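Local structure of beta-2-microglobulin (Danio rerio, 4M9O) at residues 9-14 and 23-28; 40-45 and 79-84; 49-54 and 68-73. The protein serves as the light-chain component of the class I major histocompatibility complex, which presents peptide antigens to the immune system. All coordinates share one frame; numbering follows the deposited sequence.

Overall arrangement
The three contacts lie within one immunoglobulin C1-set domain, a sandwich of two antiparallel sheets. Interactions 1 and 3, with centres about 9 Å apart, belong to the same sheet: strands 23-30 and 63-72 are its neighbouring middle strands, and 8-13 and 52-59 flank them. Interaction 2 pairs strands 38-43 and 80-86 in the opposing sheet, its centre about 11 Å from each of the others. The Cys27-Cys82 disulfide ties interaction 1 to interaction 2, while Leu41 packs against Val70 between interactions 2 and 3. Interaction 1 closes first along the chain; in sequence, both segments of interaction 3 fall between residues 45 and 79, so the pairing of 40-45 with 79-84 spans it.

Interaction 1 of 3, residues 9-14 and 23-28; sequences VHVYSH and NTLICY
His10 to Ser13 pair antiparallel with Leu25 to Tyr28, the axes of 9-13 and 23-28 approaching to 4.7 Å, with mutual N-H...O bonds at His10-Tyr28 and Tyr12-Ile26 and a further bond from His14 N to Thr24 O (3.1 Å). On the face carrying His10, Tyr12, Ile26 and Tyr28, Tyr12 and Ile26 have the largest shares of the contact. The Tyr12 CG sits between the backbone N and the carbonyl carbon (chi1 53°), which folds the ring across the neighbouring strand. CE2 meets Ile26 CG2 at 3.5 Å, while OH reaches Tyr28 CB, also at 3.5 Å. One ring face looks onto Ile26 O, offset toward the ring's rim, and that oxygen accepts the N-H of Tyr12 itself. A leucine at Tyr12 has no phenol ring or oxygen, and would probably leave Ile26 CG2 and Tyr28 CB less covered. Farther along, Ile26 CD1 comes within 3.9 Å of His14 CB.

Val9, Val11, Leu25 and Cys27 make smaller contacts on the other side: Val9 CG1 lies 3.9 Å from Cys27 SG, and Val11 CG1 lies 4.1 Å from Leu25 CD1. At the far end Asn23 OD1 accepts the N-H of Thr24 (2.7 Å), whereas Asn23 ND2 and Ser13 OG both bond to Phe15 O, just after strand 8-13. Val11 and Leu25 also pack on Trp95, and Cys27 is disulfide-bonded to Cys82 of strand 80-86 across the sandwich. Strand 23-30 pairs on its other edge with strand 63-72, placing strand 8-13 at the outside of the sheet.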
ATOM      1  N   VAL A   9      -7.189   1.388  -4.213  1.00 18.15           N
ATOM      2  CA  VAL A   9      -6.014   1.465  -3.381  1.00 17.02           C
ATOM      3  C   VAL A   9      -6.046   2.605  -2.389  1.00 17.82           C
ATOM      4  O   VAL A   9      -6.396   3.701  -2.729  1.00 15.57           O
ATOM      5  CB  VAL A   9      -4.756   1.650  -4.228  1.00 16.77           C
ATOM      6  CG1 VAL A   9      -3.539   1.677  -3.415  1.00 17.71           C
ATOM      7  CG2 VAL A   9      -4.664   0.650  -5.300  1.00 16.68           C
ATOM      8  N   HIS A  10      -5.678   2.291  -1.164  1.00 17.69           N
ATOM      9  CA  HIS A  10      -5.537   3.234  -0.097  1.00 19.35           C
ATOM     10  C   HIS A  10      -4.201   3.112   0.631  1.00 18.81           C
ATOM     11  O   HIS A  10      -3.817   2.064   1.006  1.00 17.92           O
ATOM     12  CB  HIS A  10      -6.679   3.079   0.882  1.00 20.49           C
ATOM     13  CG  HIS A  10      -8.030   3.095   0.254  1.00 21.79           C
ATOM     14  ND1 HIS A  10      -8.749   4.243   0.102  1.00 24.44           N
ATOM     15  CD2 HIS A  10      -8.775   2.114  -0.288  1.00 26.60           C
ATOM     16  CE1 HIS A  10      -9.882   3.975  -0.496  1.00 25.66           C
ATOM     17  NE2 HIS A  10      -9.932   2.687  -0.724  1.00 28.11           N
ATOM     18  N   VAL A  11      -3.517   4.221   0.802  1.00 30.00           N
ATOM     19  CA  VAL A  11      -2.317   4.320   1.621  1.00 30.00           C
ATOM     20  C   VAL A  11      -2.565   5.158   2.880  1.00 30.00           C
ATOM     21  O   VAL A  11      -3.071   6.225   2.800  1.00 30.00           O
ATOM     22  CB  VAL A  11      -1.144   4.857   0.853  1.00 20.00           C
ATOM     23  CG1 VAL A  11       0.118   4.580   1.543  1.00 20.00           C
ATOM     24  CG2 VAL A  11      -1.113   4.310  -0.471  1.00 20.00           C
ATOM     25  N   TYR A  12      -2.230   4.620   4.029  1.00 16.89           N
ATOM     26  CA  TYR A  12      -2.536   5.198   5.294  1.00 15.42           C
ATOM     27  C   TYR A  12      -1.626   4.694   6.381  1.00 15.39           C
ATOM     28  O   TYR A  12      -1.091   3.648   6.287  1.00 15.32           O
ATOM     29  CB  TYR A  12      -4.012   4.969   5.675  1.00 15.18           C
ATOM     30  CG  TYR A  12      -4.477   3.558   5.622  1.00 13.24           C
ATOM     31  CD1 TYR A  12      -5.049   3.056   4.497  1.00 10.91           C
ATOM     32  CD2 TYR A  12      -4.334   2.724   6.697  1.00 12.83           C
ATOM     33  CE1 TYR A  12      -5.467   1.801   4.430  1.00 11.79           C
ATOM     34  CE2 TYR A  12      -4.760   1.419   6.636  1.00 12.13           C
ATOM     35  CZ  TYR A  12      -5.316   0.961   5.484  1.00 15.28           C
ATOM     36  OH  TYR A  12      -5.755  -0.294   5.386  1.00 17.70           O
ATOM     37  N   SER A  13      -1.494   5.471   7.430  1.00 15.42           N
ATOM     38  CA  SER A  13      -0.840   5.040   8.637  1.00 17.52           C
ATOM     39  C   SER A  13      -1.833   4.517   9.666  1.00 18.70           C
ATOM     40  O   SER A  13      -2.952   4.903   9.684  1.00 18.61           O
ATOM     41  CB  SER A  13       0.045   6.115   9.260  1.00 16.76           C
ATOM     42  OG  SER A  13      -0.660   7.257   9.571  1.00 19.82           O
ATOM     43  N   HIS A  14      -1.366   3.621  10.508  1.00 20.12           N
ATOM     44  CA  HIS A  14      -2.123   3.047  11.575  1.00 22.87           C
ATOM     45  C   HIS A  14      -2.509   4.083  12.620  1.00 24.43           C
ATOM     46  O   HIS A  14      -3.605   4.127  13.060  1.00 23.72           O
ATOM     47  CB  HIS A  14      -1.382   1.893  12.207  1.00 23.54           C
ATOM     48  CG  HIS A  14      -2.243   1.018  13.040  1.00 25.83           C
ATOM     49  ND1 HIS A  14      -3.512   0.664  12.672  1.00 29.92           N
ATOM     50  CD2 HIS A  14      -2.041   0.468  14.247  1.00 28.78           C
ATOM     51  CE1 HIS A  14      -4.044  -0.082  13.608  1.00 29.08           C
ATOM     52  NE2 HIS A  14      -3.168  -0.222  14.571  1.00 30.51           N
ATOM     53  N   ASN A  23       5.586   4.261  13.724  1.00 25.25           N
ATOM     54  CA  ASN A  23       4.261   4.031  13.224  1.00 21.59           C
ATOM     55  C   ASN A  23       4.267   2.865  12.249  1.00 21.55           C
ATOM     56  O   ASN A  23       5.253   2.272  12.036  1.00 22.25           O
ATOM     57  CB  ASN A  23       3.762   5.287  12.529  1.00 20.92           C
ATOM     58  CG  ASN A  23       2.245   5.433  12.520  1.00 19.10           C
ATOM     59  OD1 ASN A  23       1.508   4.502  12.502  1.00 20.33           O
ATOM     60  ND2 ASN A  23       1.817   6.631  12.486  1.00 16.84           N
ATOM     61  N   THR A  24       3.124   2.542  11.695  1.00 18.85           N
ATOM     62  CA  THR A  24       3.002   1.536  10.672  1.00 18.38           C
ATOM     63  C   THR A  24       2.415   2.159   9.422  1.00 17.45           C
ATOM     64  O   THR A  24       1.427   2.831   9.483  1.00 15.14           O
ATOM     65  CB  THR A  24       2.121   0.385  11.094  1.00 18.25           C
ATOM     66  OG1 THR A  24       2.567  -0.134  12.313  1.00 20.75           O
ATOM     67  CG2 THR A  24       2.162  -0.680  10.105  1.00 19.00           C
ATOM     68  N   LEU A  25       3.059   1.901   8.304  1.00 17.49           N
ATOM     69  CA  LEU A  25       2.613   2.321   7.001  1.00 17.45           C
ATOM     70  C   LEU A  25       1.868   1.164   6.326  1.00 18.27           C
ATOM     71  O   LEU A  25       2.331   0.068   6.315  1.00 17.75           O
ATOM     72  CB  LEU A  25       3.755   2.879   6.147  1.00 18.79           C
ATOM     73  CG  LEU A  25       3.410   3.482   4.776  1.00 19.23           C
ATOM     74  CD1 LEU A  25       2.596   4.680   4.832  1.00 17.82           C
ATOM     75  CD2 LEU A  25       4.582   3.691   3.853  1.00 23.22           C
ATOM     76  N   ILE A  26       0.692   1.443   5.819  1.00 18.58           N
ATOM     77  CA  ILE A  26      -0.203   0.451   5.235  1.00 17.34           C
ATOM     78  C   ILE A  26      -0.713   0.765   3.838  1.00 19.15           C
ATOM     79  O   ILE A  26      -1.129   1.839   3.596  1.00 19.02           O
ATOM     80  CB  ILE A  26      -1.414   0.214   6.153  1.00 16.94           C
ATOM     81  CG1 ILE A  26      -0.975  -0.020   7.583  1.00 17.53           C
ATOM     82  CG2 ILE A  26      -2.268  -0.882   5.654  1.00 15.96           C
ATOM     83  CD1 ILE A  26      -1.933   0.377   8.606  1.00 21.44           C
ATOM     84  N   CYS A  27      -0.679  -0.198   2.939  1.00 18.46           N
ATOM     85  CA  CYS A  27      -1.266  -0.092   1.622  1.00 19.16           C
ATOM     86  C   CYS A  27      -2.271  -1.192   1.439  1.00 18.68           C
ATOM     87  O   CYS A  27      -1.934  -2.303   1.452  1.00 19.29           O
ATOM     88  CB  CYS A  27      -0.229  -0.194   0.521  1.00 20.13           C
ATOM     89  SG  CYS A  27      -0.785   0.044  -1.167  1.00 26.79           S
ATOM     90  N   TYR A  28      -3.506  -0.835   1.247  1.00 17.66           N
ATOM     91  CA  TYR A  28      -4.602  -1.763   1.117  1.00 17.11           C
ATOM     92  C   TYR A  28      -5.173  -1.722  -0.272  1.00 17.11           C
ATOM     93  O   TYR A  28      -5.516  -0.693  -0.766  1.00 17.23           O
ATOM     94  CB  TYR A  28      -5.666  -1.465   2.138  1.00 15.94           C
ATOM     95  CG  TYR A  28      -6.909  -2.292   2.056  1.00 17.81           C
ATOM     96  CD1 TYR A  28      -6.941  -3.557   2.543  1.00 17.24           C
ATOM     97  CD2 TYR A  28      -8.078  -1.767   1.555  1.00 17.28           C
ATOM     98  CE1 TYR A  28      -8.065  -4.279   2.503  1.00 19.35           C
ATOM     99  CE2 TYR A  28      -9.200  -2.491   1.503  1.00 15.12           C
ATOM    100  CZ  TYR A  28      -9.191  -3.747   1.985  1.00 17.25           C
ATOM    101  OH  TYR A  28     -10.263  -4.501   1.964  1.00 17.12           O
TER

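Interaction 2 of 3, residues 40-45 and 79-84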
ATOM      1  N   GLU A  40       4.275  -2.830  -3.820  1.00 23.47           N
ATOM      2  CA  GLU A  40       5.506  -2.463  -3.117  1.00 25.70           C
ATOM      3  C   GLU A  40       5.347  -1.176  -2.363  1.00 24.94           C
ATOM      4  O   GLU A  40       4.620  -0.326  -2.760  1.00 25.52           O
ATOM      5  CB  GLU A  40       6.726  -2.319  -4.014  1.00 26.61           C
ATOM      6  CG  GLU A  40       7.165  -3.523  -4.781  1.00 33.70           C
ATOM      7  CD  GLU A  40       7.505  -4.718  -3.939  1.00 44.85           C
ATOM      8  OE1 GLU A  40       8.034  -4.597  -2.820  1.00 48.49           O
ATOM      9  OE2 GLU A  40       7.244  -5.810  -4.418  1.00 50.00           O
ATOM     10  N   LEU A  41       6.040  -1.058  -1.257  1.00 23.71           N
ATOM     11  CA  LEU A  41       6.021   0.133  -0.449  1.00 22.84           C
ATOM     12  C   LEU A  41       7.358   0.805  -0.659  1.00 23.11           C
ATOM     13  O   LEU A  41       8.349   0.175  -0.637  1.00 23.55           O
ATOM     14  CB  LEU A  41       5.791  -0.184   1.016  1.00 21.63           C
ATOM     15  CG  LEU A  41       4.393  -0.547   1.489  1.00 23.40           C
ATOM     16  CD1 LEU A  41       4.320  -0.985   2.924  1.00 19.22           C
ATOM     17  CD2 LEU A  41       3.523   0.569   1.241  1.00 21.93           C
ATOM     18  N   LEU A  42       7.353   2.087  -0.908  1.00 22.95           N
ATOM     19  CA  LEU A  42       8.561   2.807  -1.231  1.00 22.28           C
ATOM     20  C   LEU A  42       8.863   3.981  -0.339  1.00 20.89           C
ATOM     21  O   LEU A  42       8.010   4.704   0.019  1.00 18.65           O
ATOM     22  CB  LEU A  42       8.519   3.252  -2.671  1.00 21.60           C
ATOM     23  CG  LEU A  42       8.625   2.168  -3.722  1.00 25.10           C
ATOM     24  CD1 LEU A  42       7.378   1.961  -4.364  1.00 26.39           C
ATOM     25  CD2 LEU A  42       9.666   2.398  -4.703  1.00 25.65           C
ATOM     26  N   LYS A  43      10.116   4.121   0.024  1.00 20.86           N
ATOM     27  CA  LYS A  43      10.593   5.278   0.752  1.00 20.98           C
ATOM     28  C   LYS A  43      11.661   6.024  -0.026  1.00 21.65           C
ATOM     29  O   LYS A  43      12.666   5.484  -0.356  1.00 21.95           O
ATOM     30  CB  LYS A  43      11.121   4.905   2.113  1.00 22.31           C
ATOM     31  CG  LYS A  43      11.770   6.055   2.845  1.00 21.33           C
ATOM     32  CD  LYS A  43      12.524   5.563   3.988  1.00 23.10           C
ATOM     33  CE  LYS A  43      13.080   6.659   4.810  1.00 28.67           C
ATOM     34  NZ  LYS A  43      13.895   6.161   5.884  1.00 33.37           N
ATOM     35  N   ASN A  44      11.401   7.276  -0.326  1.00 21.95           N
ATOM     36  CA  ASN A  44      12.367   8.136  -0.967  1.00 23.17           C
ATOM     37  C   ASN A  44      12.866   7.448  -2.229  1.00 22.96           C
ATOM     38  O   ASN A  44      13.997   7.507  -2.589  1.00 21.04           O
ATOM     39  CB  ASN A  44      13.487   8.562   0.011  1.00 21.45           C
ATOM     40  CG  ASN A  44      12.989   9.504   1.079  1.00 24.96           C
ATOM     41  OD1 ASN A  44      11.984  10.133   0.923  1.00 22.18           O
ATOM     42  ND2 ASN A  44      13.690   9.584   2.157  1.00 24.32           N
ATOM     43  N   GLY A  45      11.908   6.805  -2.865  1.00 30.00           N
ATOM     44  CA  GLY A  45      12.006   6.050  -4.040  1.00 30.00           C
ATOM     45  C   GLY A  45      12.807   4.797  -3.926  1.00 30.00           C
ATOM     46  O   GLY A  45      13.167   4.297  -4.924  1.00 30.00           O
ATOM     47  N   GLU A  79       9.436  11.009   1.426  1.00 31.46           N
ATOM     48  CA  GLU A  79       8.284  10.661   0.644  1.00 30.09           C
ATOM     49  C   GLU A  79       8.017   9.143   0.708  1.00 28.00           C
ATOM     50  O   GLU A  79       8.885   8.377   0.479  1.00 26.28           O
ATOM     51  CB  GLU A  79       8.453  11.158  -0.789  1.00 31.43           C
ATOM     52  CG  GLU A  79       7.474  10.595  -1.755  1.00 37.62           C
ATOM     53  CD  GLU A  79       7.758  10.914  -3.189  1.00 46.04           C
ATOM     54  OE1 GLU A  79       7.382  11.983  -3.637  1.00 52.38           O
ATOM     55  OE2 GLU A  79       8.310  10.083  -3.905  1.00 50.81           O
ATOM     56  N   TYR A  80       6.801   8.756   1.052  1.00 26.21           N
ATOM     57  CA  TYR A  80       6.382   7.364   1.101  1.00 25.15           C
ATOM     58  C   TYR A  80       5.281   7.099   0.106  1.00 25.95           C
ATOM     59  O   TYR A  80       4.326   7.795   0.062  1.00 25.75           O
ATOM     60  CB  TYR A  80       5.943   6.948   2.487  1.00 24.51           C
ATOM     61  CG  TYR A  80       7.000   7.004   3.529  1.00 23.50           C
ATOM     62  CD1 TYR A  80       7.778   5.936   3.787  1.00 23.41           C
ATOM     63  CD2 TYR A  80       7.221   8.139   4.249  1.00 23.66           C
ATOM     64  CE1 TYR A  80       8.746   5.996   4.713  1.00 24.18           C
ATOM     65  CE2 TYR A  80       8.187   8.200   5.152  1.00 20.45           C
ATOM     66  CZ  TYR A  80       8.936   7.132   5.396  1.00 23.66           C
ATOM     67  OH  TYR A  80       9.916   7.235   6.300  1.00 27.83           O
ATOM     68  N   THR A  81       5.471   6.079  -0.700  1.00 26.03           N
ATOM     69  CA  THR A  81       4.537   5.672  -1.723  1.00 26.20           C
ATOM     70  C   THR A  81       4.296   4.167  -1.801  1.00 25.51           C
ATOM     71  O   THR A  81       5.133   3.358  -1.472  1.00 25.83           O
ATOM     72  CB  THR A  81       4.938   6.156  -3.125  1.00 26.48           C
ATOM     73  OG1 THR A  81       6.123   5.519  -3.481  1.00 31.24           O
ATOM     74  CG2 THR A  81       5.171   7.579  -3.172  1.00 25.67           C
ATOM     75  N   CYS A  82       3.119   3.831  -2.271  1.00 24.13           N
ATOM     76  CA  CYS A  82       2.726   2.462  -2.515  1.00 23.40           C
ATOM     77  C   CYS A  82       2.628   2.286  -3.994  1.00 21.86           C
ATOM     78  O   CYS A  82       2.010   3.040  -4.640  1.00 22.07           O
ATOM     79  CB  CYS A  82       1.392   2.127  -1.865  1.00 22.67           C
ATOM     80  SG  CYS A  82       0.747   0.547  -2.167  1.00 30.42           S
ATOM     81  N   SER A  83       3.271   1.276  -4.511  1.00 21.02           N
ATOM     82  CA  SER A  83       3.279   1.013  -5.923  1.00 19.98           C
ATOM     83  C   SER A  83       2.473  -0.239  -6.237  1.00 19.66           C
ATOM     84  O   SER A  83       2.748  -1.245  -5.705  1.00 19.87           O
ATOM     85  CB  SER A  83       4.701   0.866  -6.379  1.00 20.32           C
ATOM     86  OG  SER A  83       4.857   0.794  -7.747  1.00 20.36           O
ATOM     87  N   VAL A  84       1.477  -0.129  -7.095  1.00 18.38           N
ATOM     88  CA  VAL A  84       0.606  -1.238  -7.458  1.00 18.43           C
ATOM     89  C   VAL A  84       0.583  -1.594  -8.955  1.00 18.78           C
ATOM     90  O   VAL A  84       0.255  -0.798  -9.767  1.00 18.38           O
ATOM     91  CB  VAL A  84      -0.827  -0.981  -6.981  1.00 18.17           C
ATOM     92  CG1 VAL A  84      -1.706  -2.104  -7.268  1.00 17.82           C
ATOM     93  CG2 VAL A  84      -0.879  -0.617  -5.556  1.00 18.02           C
TER
HETATM   94  O   HOH W   1       8.957   7.184  -2.401  1.00 31.56           O
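The Tyr80 ring lies alongside the Lys43 chain, both pointing the same way, and this pair carries the flat-group packing between two strands of an immunoglobulin sandwich. Lys43 approaches the ring obliquely: CG comes to 3.6 Å from Tyr80 CE1, and farther out CE reaches Tyr80 OH at 3.5 Å. The lysine chain is extended, with CG anti to the backbone N, so successive methylenes run along the ring toward its hydroxyl. Phe72 of the opposing sheet also meets the Tyr80 ring, their planes inclined at about 55°, and Met48 touches both Tyr80 and Lys43.

Antiparallel hydrogen bonds join Glu40 to Ser83 and Leu42 to Thr81 in both directions. Between them Leu41 and Cys82 form a non-hydrogen-bonded pair, with Leu41 CD2 at 4.1 Å from Cys82 CB. These two face the core, where Leu41 also packs on Cys27. On the reverse side Leu42 bridges two partners: its CB lies 3.4 Å from Thr81 OG1, and its CD1 touches Ser83 CB at 3.5 Å. The Ser83 hydroxyl is engaged beyond the pair by Lys92 NZ.

Where strand 38-43 ends, Asn44 grips Glu79 twice, through backbone and side chain. Its N-H bonds to Glu79 O, and its amide nitrogen ND2 holds Asp78. Water 1 takes the N-H of Gly45 and donates to Glu79 O. In the side-chain bond Asn44 OD1 accepts the N-H of Glu79 at 2.7 Å, nearly straight at 169° but with the donor tilted 19° from the amide plane.

Interaction 3 of 3, residues 49-54 and 68-73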
ATOM      1  N   SER A  49      12.306  -2.518   2.735  1.00 29.92           N
ATOM      2  CA  SER A  49      12.588  -3.845   3.169  1.00 32.98           C
ATOM      3  C   SER A  49      11.837  -4.207   4.413  1.00 33.17           C
ATOM      4  O   SER A  49      11.367  -3.364   5.113  1.00 34.36           O
ATOM      5  CB  SER A  49      14.079  -4.046   3.386  1.00 33.36           C
ATOM      6  OG  SER A  49      14.497  -3.534   4.606  1.00 35.68           O
ATOM      7  N   ASP A  50      11.748  -5.481   4.678  1.00 32.71           N
ATOM      8  CA  ASP A  50      11.040  -5.923   5.841  1.00 33.52           C
ATOM      9  C   ASP A  50       9.546  -5.575   5.849  1.00 31.39           C
ATOM     10  O   ASP A  50       8.992  -5.300   6.859  1.00 31.17           O
ATOM     11  CB  ASP A  50      11.696  -5.350   7.050  1.00 34.46           C
ATOM     12  CG  ASP A  50      13.146  -5.713   7.144  1.00 41.33           C
ATOM     13  OD1 ASP A  50      13.960  -4.809   7.263  1.00 46.87           O
ATOM     14  OD2 ASP A  50      13.470  -6.900   7.112  1.00 47.40           O
ATOM     15  N   THR A  51       8.939  -5.557   4.687  1.00 29.36           N
ATOM     16  CA  THR A  51       7.528  -5.357   4.556  1.00 28.34           C
ATOM     17  C   THR A  51       6.844  -6.680   4.791  1.00 27.60           C
ATOM     18  O   THR A  51       7.432  -7.703   4.679  1.00 27.08           O
ATOM     19  CB  THR A  51       7.118  -4.764   3.200  1.00 27.78           C
ATOM     20  OG1 THR A  51       7.361  -5.696   2.186  1.00 29.85           O
ATOM     21  CG2 THR A  51       7.861  -3.533   2.894  1.00 23.74           C
ATOM     22  N   LYS A  52       5.598  -6.606   5.147  1.00 26.77           N
ATOM     23  CA  LYS A  52       4.756  -7.731   5.390  1.00 26.90           C
ATOM     24  C   LYS A  52       3.576  -7.688   4.441  1.00 26.77           C
ATOM     25  O   LYS A  52       3.020  -6.660   4.227  1.00 26.70           O
ATOM     26  CB  LYS A  52       4.251  -7.690   6.800  1.00 27.36           C
ATOM     27  CG  LYS A  52       5.311  -7.755   7.836  1.00 33.35           C
ATOM     28  CD  LYS A  52       5.568  -9.156   8.243  1.00 44.22           C
ATOM     29  CE  LYS A  52       6.946  -9.368   8.889  1.00 48.92           C
ATOM     30  NZ  LYS A  52       7.119 -10.733   9.418  1.00 48.42           N
ATOM     31  N   GLN A  53       3.228  -8.818   3.872  1.00 25.19           N
ATOM     32  CA  GLN A  53       2.080  -8.941   3.009  1.00 24.58           C
ATOM     33  C   GLN A  53       1.121 -10.058   3.458  1.00 23.98           C
ATOM     34  O   GLN A  53       1.527 -11.137   3.765  1.00 23.47           O
ATOM     35  CB  GLN A  53       2.529  -9.113   1.557  1.00 25.26           C
ATOM     36  CG  GLN A  53       1.463  -9.154   0.502  1.00 25.54           C
ATOM     37  CD  GLN A  53       2.034  -9.162  -0.878  1.00 27.22           C
ATOM     38  OE1 GLN A  53       2.581  -8.213  -1.324  1.00 32.70           O
ATOM     39  NE2 GLN A  53       1.959 -10.243  -1.505  1.00 28.84           N
ATOM     40  N   THR A  54      -0.156  -9.753   3.497  1.00 22.55           N
ATOM     41  CA  THR A  54      -1.159 -10.745   3.803  1.00 22.82           C
ATOM     42  C   THR A  54      -1.336 -11.687   2.615  1.00 23.13           C
ATOM     43  O   THR A  54      -0.994 -11.359   1.546  1.00 22.74           O
ATOM     44  CB  THR A  54      -2.516 -10.139   4.256  1.00 22.08           C
ATOM     45  OG1 THR A  54      -3.089  -9.384   3.218  1.00 19.51           O
ATOM     46  CG2 THR A  54      -2.341  -9.270   5.474  1.00 22.17           C
ATOM     47  N   LYS A  68      -0.403  -4.713   2.332  1.00 20.29           N
ATOM     48  CA  LYS A  68       1.009  -4.657   2.569  1.00 20.79           C
ATOM     49  C   LYS A  68       1.331  -3.608   3.636  1.00 20.22           C
ATOM     50  O   LYS A  68       0.850  -2.532   3.577  1.00 19.78           O
ATOM     51  CB  LYS A  68       1.737  -4.354   1.271  1.00 22.13           C
ATOM     52  CG  LYS A  68       3.164  -4.229   1.368  1.00 24.46           C
ATOM     53  CD  LYS A  68       3.786  -5.416   0.787  1.00 28.62           C
ATOM     54  CE  LYS A  68       4.899  -5.108  -0.098  1.00 26.93           C
ATOM     55  NZ  LYS A  68       5.409  -6.328  -0.614  1.00 25.98           N
ATOM     56  N   SER A  69       2.142  -3.959   4.607  1.00 19.25           N
ATOM     57  CA  SER A  69       2.504  -3.073   5.692  1.00 19.52           C
ATOM     58  C   SER A  69       3.984  -3.045   6.060  1.00 19.75           C
ATOM     59  O   SER A  69       4.674  -3.954   5.783  1.00 18.20           O
ATOM     60  CB  SER A  69       1.725  -3.401   6.931  1.00 20.21           C
ATOM     61  OG  SER A  69       1.851  -4.723   7.257  1.00 22.67           O
ATOM     62  N   VAL A  70       4.414  -1.971   6.670  1.00 18.81           N
ATOM     63  CA  VAL A  70       5.766  -1.824   7.160  1.00 19.74           C
ATOM     64  C   VAL A  70       5.916  -0.870   8.348  1.00 19.68           C
ATOM     65  O   VAL A  70       5.291   0.117   8.391  1.00 20.02           O
ATOM     66  CB  VAL A  70       6.705  -1.428   6.015  1.00 19.82           C
ATOM     67  CG1 VAL A  70       6.572  -0.035   5.664  1.00 20.25           C
ATOM     68  CG2 VAL A  70       8.111  -1.796   6.299  1.00 20.73           C
ATOM     69  N   ALA A  71       6.787  -1.173   9.281  1.00 21.05           N
ATOM     70  CA  ALA A  71       7.124  -0.228  10.319  1.00 22.12           C
ATOM     71  C   ALA A  71       7.896   0.936   9.710  1.00 23.07           C
ATOM     72  O   ALA A  71       8.724   0.729   8.878  1.00 23.80           O
ATOM     73  CB  ALA A  71       7.906  -0.856  11.359  1.00 23.15           C
ATOM     74  N   PHE A  72       7.588   2.150  10.125  1.00 22.93           N
ATOM     75  CA  PHE A  72       8.282   3.346   9.654  1.00 22.63           C
ATOM     76  C   PHE A  72       8.296   4.484  10.655  1.00 23.10           C
ATOM     77  O   PHE A  72       7.546   4.457  11.554  1.00 23.87           O
ATOM     78  CB  PHE A  72       7.795   3.818   8.278  1.00 22.52           C
ATOM     79  CG  PHE A  72       6.495   4.603   8.281  1.00 20.96           C
ATOM     80  CD1 PHE A  72       6.507   5.927   8.040  1.00 22.59           C
ATOM     81  CD2 PHE A  72       5.287   4.004   8.457  1.00 20.72           C
ATOM     82  CE1 PHE A  72       5.355   6.647   8.030  1.00 23.08           C
ATOM     83  CE2 PHE A  72       4.141   4.732   8.438  1.00 22.91           C
ATOM     84  CZ  PHE A  72       4.182   6.042   8.214  1.00 22.43           C
ATOM     85  N   THR A  73       9.164   5.456  10.467  1.00 23.52           N
ATOM     86  CA  THR A  73       9.192   6.650  11.268  1.00 24.40           C
ATOM     87  C   THR A  73       9.257   7.866  10.350  1.00 25.86           C
ATOM     88  O   THR A  73      10.252   8.142   9.769  1.00 27.17           O
ATOM     89  CB  THR A  73      10.393   6.630  12.218  1.00 24.42           C
ATOM     90  OG1 THR A  73      10.257   5.542  13.098  1.00 23.78           O
ATOM     91  CG2 THR A  73      10.485   7.882  13.025  1.00 22.69           C
TER
HETATM   92  O   HOH W   2       8.235  -3.920   9.351  1.00 38.29           O
HETATM   93  O   HOH W   3       0.497  -6.734   5.804  1.00 30.87           O
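Lys68 passes Lys52, Gln53 and Thr51 in turn as its side chain runs inward from strand 63-72. CB lies 4.0 Å from Lys52 O, and CG, anti to the backbone N (chi1 178°), remains beside that same oxygen. Bends at chi2 and chi3 then turn the chain across the neighbouring segment. CD is 3.7 Å from Gln53 OE1 and equally near Lys52 O, while CE moves on to Thr51 OG1 at 3.4 Å. At the tip, NZ gives Gln53 OE1 a weak hydrogen bond of 3.5 Å. The buried ammonium has further weak partners in the opposing sheet, Ile39 O and, as a long ion pair, Glu40 OE1; these polar contacts are all weak, though the nearby carboxylate would probably help to offset its charge.

The Gln53 chain is extended, carrying OE1 out to the Lys68 tip, while its CB lies 4.0 Å from Lys68 CD. Thr51 divides its two branches: OG1 turns to Lys68 CE, whereas CG2 packs on Val70 CG2 at 3.8 Å. That valine methyl also lies beside the backbone oxygens of Ser49 and Asp50, and Val70 itself reaches Leu25 and Leu41 within the sandwich.

The backbones join through Lys52 and Ser69, whose N-H groups each bond to the other's carbonyl oxygen. Water 3 donates to Lys52 O and also hydrogen-bonds with Ser69 OG. On the Asp50 side of Thr51 no direct backbone hydrogen bond joins the segments; water 2 links them, donating to Asp50 O and accepting the N-H of Ala71 (3.1 Å). Strands 52-59 and 63-72 form a beta hairpin at the edge of the four-stranded sheet, an antiparallel edge pairing that belongs to the immunoglobulin C1-set fold of beta-2-microglobulin.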